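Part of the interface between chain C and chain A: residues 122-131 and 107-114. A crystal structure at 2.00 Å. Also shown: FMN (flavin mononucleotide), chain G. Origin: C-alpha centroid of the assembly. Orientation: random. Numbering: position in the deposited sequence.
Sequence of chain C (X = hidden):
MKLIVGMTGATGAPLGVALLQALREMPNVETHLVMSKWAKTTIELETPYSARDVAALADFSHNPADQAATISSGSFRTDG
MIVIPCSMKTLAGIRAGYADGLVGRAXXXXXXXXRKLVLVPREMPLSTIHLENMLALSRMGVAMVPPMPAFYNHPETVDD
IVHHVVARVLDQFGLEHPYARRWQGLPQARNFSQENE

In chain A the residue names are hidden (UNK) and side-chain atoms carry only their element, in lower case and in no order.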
# COMPACT_ATOMS: atom_id res chain seq x y z
N ARG C 122 10.34 -22.26 -13.03
CA ARG C 122 9.98 -22.66 -14.39
C ARG C 122 8.47 -22.81 -14.52
O ARG C 122 7.87 -23.67 -13.88
CB ARG C 122 10.70 -23.95 -14.82
CG ARG C 122 10.63 -24.24 -16.32
CD ARG C 122 9.32 -24.87 -16.76
NE ARG C 122 9.08 -24.72 -18.20
CZ ARG C 122 7.88 -24.79 -18.77
NH1 ARG C 122 6.80 -25.01 -18.05
NH2 ARG C 122 7.76 -24.64 -20.08
N GLU C 123 7.90 -21.95 -15.36
CA GLU C 123 6.49 -21.93 -15.70
C GLU C 123 6.29 -20.95 -16.84
O GLU C 123 7.05 -19.99 -16.98
CB GLU C 123 5.64 -21.52 -14.49
CG GLU C 123 4.13 -21.58 -14.72
CD GLU C 123 3.64 -22.94 -15.20
OE1 GLU C 123 3.89 -23.29 -16.37
OE2 GLU C 123 3.01 -23.65 -14.40
N MSE C 124 5.27 -21.20 -17.66
CA MSE C 124 4.91 -20.39 -18.81
C MSE C 124 3.45 -20.59 -19.21
O MSE C 124 3.03 -21.73 -19.42
CB MSE C 124 5.82 -20.73 -20.00
CG MSE C 124 5.09 -20.89 -21.34
SE MSE C 124 6.44 -21.05 -22.65
CE MSE C 124 6.62 -23.03 -22.67
N PRO C 125 2.66 -19.52 -19.32
CA PRO C 125 3.03 -18.17 -18.87
C PRO C 125 3.15 -18.01 -17.35
O PRO C 125 2.81 -18.93 -16.60
CB PRO C 125 1.85 -17.31 -19.37
CG PRO C 125 1.19 -18.14 -20.43
CD PRO C 125 1.33 -19.55 -19.95
N LEU C 126 3.65 -16.85 -16.93
CA LEU C 126 3.70 -16.49 -15.51
C LEU C 126 2.50 -15.63 -15.17
O LEU C 126 2.30 -14.56 -15.75
CB LEU C 126 5.01 -15.75 -15.18
CG LEU C 126 6.31 -16.56 -15.29
CD1 LEU C 126 7.53 -15.68 -15.02
CD2 LEU C 126 6.28 -17.76 -14.35
N SER C 127 1.69 -16.12 -14.25
CA SER C 127 0.48 -15.43 -13.83
C SER C 127 0.80 -14.32 -12.82
O SER C 127 1.94 -14.18 -12.37
CB SER C 127 -0.49 -16.42 -13.19
OG SER C 127 -0.02 -16.82 -11.92
N THR C 128 -0.23 -13.55 -12.47
CA THR C 128 -0.11 -12.54 -11.43
C THR C 128 0.39 -13.17 -10.12
O THR C 128 1.33 -12.68 -9.50
CB THR C 128 -1.46 -11.84 -11.24
OG1 THR C 128 -1.73 -11.04 -12.40
CG2 THR C 128 -1.41 -10.82 -10.10
N ILE C 129 -0.25 -14.26 -9.71
CA ILE C 129 0.15 -14.96 -8.49
C ILE C 129 1.62 -15.35 -8.51
O ILE C 129 2.33 -15.13 -7.53
CB ILE C 129 -0.73 -16.21 -8.25
CG1 ILE C 129 -2.19 -15.80 -8.07
CG2 ILE C 129 -0.24 -16.98 -7.01
CD1 ILE C 129 -3.15 -16.96 -8.14
N HIS C 130 2.08 -15.92 -9.63
CA HIS C 130 3.48 -16.35 -9.75
C HIS C 130 4.43 -15.17 -9.55
O HIS C 130 5.43 -15.26 -8.83
CB HIS C 130 3.76 -17.03 -11.10
CG HIS C 130 2.85 -18.18 -11.41
ND1 HIS C 130 2.41 -18.46 -12.69
CD2 HIS C 130 2.27 -19.10 -10.61
CE1 HIS C 130 1.63 -19.52 -12.66
NE2 HIS C 130 1.52 -19.93 -11.41
N LEU C 131 4.09 -14.04 -10.17
CA LEU C 131 4.93 -12.85 -10.15
C LEU C 131 4.93 -12.16 -8.79
O LEU C 131 5.97 -11.66 -8.35
CB LEU C 131 4.53 -11.89 -11.28
CG LEU C 131 4.84 -12.41 -12.70
CD1 LEU C 131 4.09 -11.64 -13.76
CD2 LEU C 131 6.33 -12.39 -12.99
N UNK A 107 -6.65 -24.95 -11.33
CA UNK A 107 -7.02 -23.56 -11.11
C UNK A 107 -5.83 -22.63 -11.39
O UNK A 107 -5.97 -21.62 -12.08
c UNK A 107 -7.52 -23.38 -9.70
N UNK A 108 -4.65 -23.00 -10.90
CA UNK A 108 -3.43 -22.25 -11.18
C UNK A 108 -3.14 -22.17 -12.68
O UNK A 108 -2.67 -21.14 -13.19
o UNK A 108 0.08 -22.11 -10.63
o UNK A 108 -1.31 -20.78 -9.68
c UNK A 108 -1.09 -21.87 -10.26
c UNK A 108 -2.24 -22.86 -10.44
N UNK A 109 -3.43 -23.27 -13.38
CA UNK A 109 -3.22 -23.35 -14.83
C UNK A 109 -4.23 -22.49 -15.58
O UNK A 109 -3.86 -21.71 -16.47
c UNK A 109 -2.02 -25.55 -14.81
c UNK A 109 -3.25 -24.82 -15.31
c UNK A 109 -3.31 -24.90 -16.82
N UNK A 110 -5.50 -22.62 -15.22
CA UNK A 110 -6.55 -21.79 -15.80
C UNK A 110 -6.14 -20.31 -15.69
O UNK A 110 -6.18 -19.58 -16.68
c UNK A 110 -8.95 -21.00 -15.46
c UNK A 110 -8.46 -23.44 -15.65
c UNK A 110 -7.94 -22.09 -15.15
N UNK A 111 -5.70 -19.90 -14.50
CA UNK A 111 -5.27 -18.51 -14.30
C UNK A 111 -4.08 -18.07 -15.16
O UNK A 111 -4.13 -17.01 -15.77
c UNK A 111 -6.23 -18.32 -11.90
c UNK A 111 -7.39 -17.48 -12.45
c UNK A 111 -5.00 -18.23 -12.82
c UNK A 111 -5.88 -17.89 -10.50
N UNK A 112 -3.03 -18.88 -15.21
CA UNK A 112 -1.84 -18.53 -15.97
C UNK A 112 -2.11 -18.46 -17.49
O UNK A 112 -1.45 -17.70 -18.21
c UNK A 112 -0.67 -19.47 -15.62
c UNK A 112 0.34 -21.77 -15.80
c UNK A 112 -0.70 -20.81 -16.34
c UNK A 112 0.37 -23.06 -16.61
n UNK A 112 1.07 -22.87 -17.92
N UNK A 113 -3.08 -19.24 -17.96
CA UNK A 113 -3.43 -19.25 -19.38
C UNK A 113 -4.42 -18.15 -19.73
O UNK A 113 -4.71 -17.93 -20.91
c UNK A 113 -1.75 -21.65 -20.47
o UNK A 113 -1.79 -21.13 -21.60
c UNK A 113 -3.99 -20.61 -19.81
c UNK A 113 -3.03 -21.79 -19.66
o UNK A 113 -0.70 -22.09 -19.96
N UNK A 114 -4.95 -17.47 -18.72
CA UNK A 114 -5.91 -16.40 -18.95
C UNK A 114 -7.30 -16.92 -19.29
O UNK A 114 -8.08 -16.24 -19.95
N1 FMN G . 4.36 -27.12 -12.22
C2 FMN G . 4.92 -25.88 -12.43
O2 FMN G . 4.74 -24.99 -11.61
N3 FMN G . 5.67 -25.64 -13.57
C4 FMN G . 5.89 -26.65 -14.50
O4 FMN G . 6.67 -26.48 -15.43
C4A FMN G . 5.33 -27.91 -14.28
N5 FMN G . 5.54 -28.92 -15.20
C5A FMN G . 4.99 -30.17 -14.98
C6 FMN G . 5.21 -31.19 -15.92
C7 FMN G . 4.68 -32.46 -15.72
C7M FMN G . 5.25 -33.60 -16.53
C8 FMN G . 3.91 -32.72 -14.58
C8M FMN G . 3.82 -34.14 -14.08
C9 FMN G . 3.68 -31.70 -13.66
C9A FMN G . 4.22 -30.42 -13.84
N10 FMN G . 4.00 -29.41 -12.91
C10 FMN G . 4.56 -28.15 -13.13
C1' FMN G . 2.94 -29.55 -11.85
C2' FMN G . 3.63 -29.86 -10.52
O2' FMN G . 4.30 -31.09 -10.67
C3' FMN G . 2.67 -29.90 -9.33
O3' FMN G . 2.20 -28.59 -9.02
C4' FMN G . 3.28 -30.52 -8.07
O4' FMN G . 2.32 -30.45 -7.03
C5' FMN G . 4.58 -29.85 -7.63
O5' FMN G . 4.99 -30.31 -6.36
P FMN G . 6.53 -30.15 -5.88
O1P FMN G . 7.39 -31.01 -6.75
O2P FMN G . 6.66 -30.56 -4.45
O3P FMN G . 6.91 -28.70 -6.08
O HOH W 1 -1.65 -18.82 -11.52

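Position 107 carries one side-chain atom, a carbon; its CB lies 7.9 Å from CD1 of I129(C), the nearest side-chain approach to the chain C stretch. A lone CB defines alanine, A107(A). Its O accepts a helical hydrogen bond from N of position 111 at 3.0 Å.

Position 108 has two carbons, the second bearing two oxygens: a carboxylate one methylene from the backbone, hence aspartate. The CA-to-CB bond of D108(A) points sideways, yet with chi1 in t the carboxylate comes near the ring edge of H130(C). NE2 of H130(C) donates to OD2 of D108(A) at 2.7 Å, and the N-H...acceptor angle of 177° makes this bond almost perfectly linear. The other oxygen, OD1 of D108(A), takes a hydrogen bond from a water at 2.7 Å; the same water donates to O of D108(A) at 3.0 Å and accepts from OG of S127(C) at 2.6 Å, so it links the two chains.

Position 109 shows three carbons, forked at the first. Branching at CB with no oxygen identifies valine, V109(A), whose CA-to-CB bond points away from chain C.

Position 110 repeats the three-carbon fork and is also valine. CB of V110(A) comes no nearer to the other stretch than 9.6 Å, to CB of S127(C), and the residue makes no contact with it.

Position 111 has four carbons, forked at the second, so the branch lies at the gamma carbon: leucine. Its CA-to-CB bond is directed toward chain C, and CD1 of L111(A) packs against CD1 of I129(C) at 3.7 Å, an apolar contact.

Position 112 has four carbons in a row ending in nitrogen, the signature of lysine. K112(A) has 112 Å² covered by the other stretch, the largest share of any residue here. Its CA lies 4.4 Å from CA of S127(C), an approach close enough to set its CB 3.9 Å from CB of S127(C) and 3.7 Å from CE1 of H130(C). Beyond CB the chain extends through t angles at chi2 and chi3, then turns at chi4 (p). NZ of K112(A) donates to O of M124(C) at 2.7 Å and, in a weak bond that is part of a salt bridge, to OE1 of E123(C) at 3.2 Å.

Position 113 has three carbons, the third carrying two oxygens: glutamate. The CA-to-CB bond of E113(A) points away, but its end comes nearer, with OE2 3.3 Å from CD of P125(C). OE2 of E113(A) also accepts from NZ of K112(A) at 2.8 Å within a salt bridge.

Position 114 has no side-chain atoms and is glycine. G114(A) has a phi of 77°, which favours glycine, and closes a Schellman motif.

The contact works through two polar anchors with apolar packing between and beside them. The lysine ammonium is held by a chain C carbonyl and by carboxylates from both chains, while the aspartate fixes the histidine ring. That ring is also oriented within chain C, where ND1 of H130(C) accepts from N of S127(C) at 2.9 Å. Together the stretches bury 421 Å².

Chain A (107-114) ADVVLKEG
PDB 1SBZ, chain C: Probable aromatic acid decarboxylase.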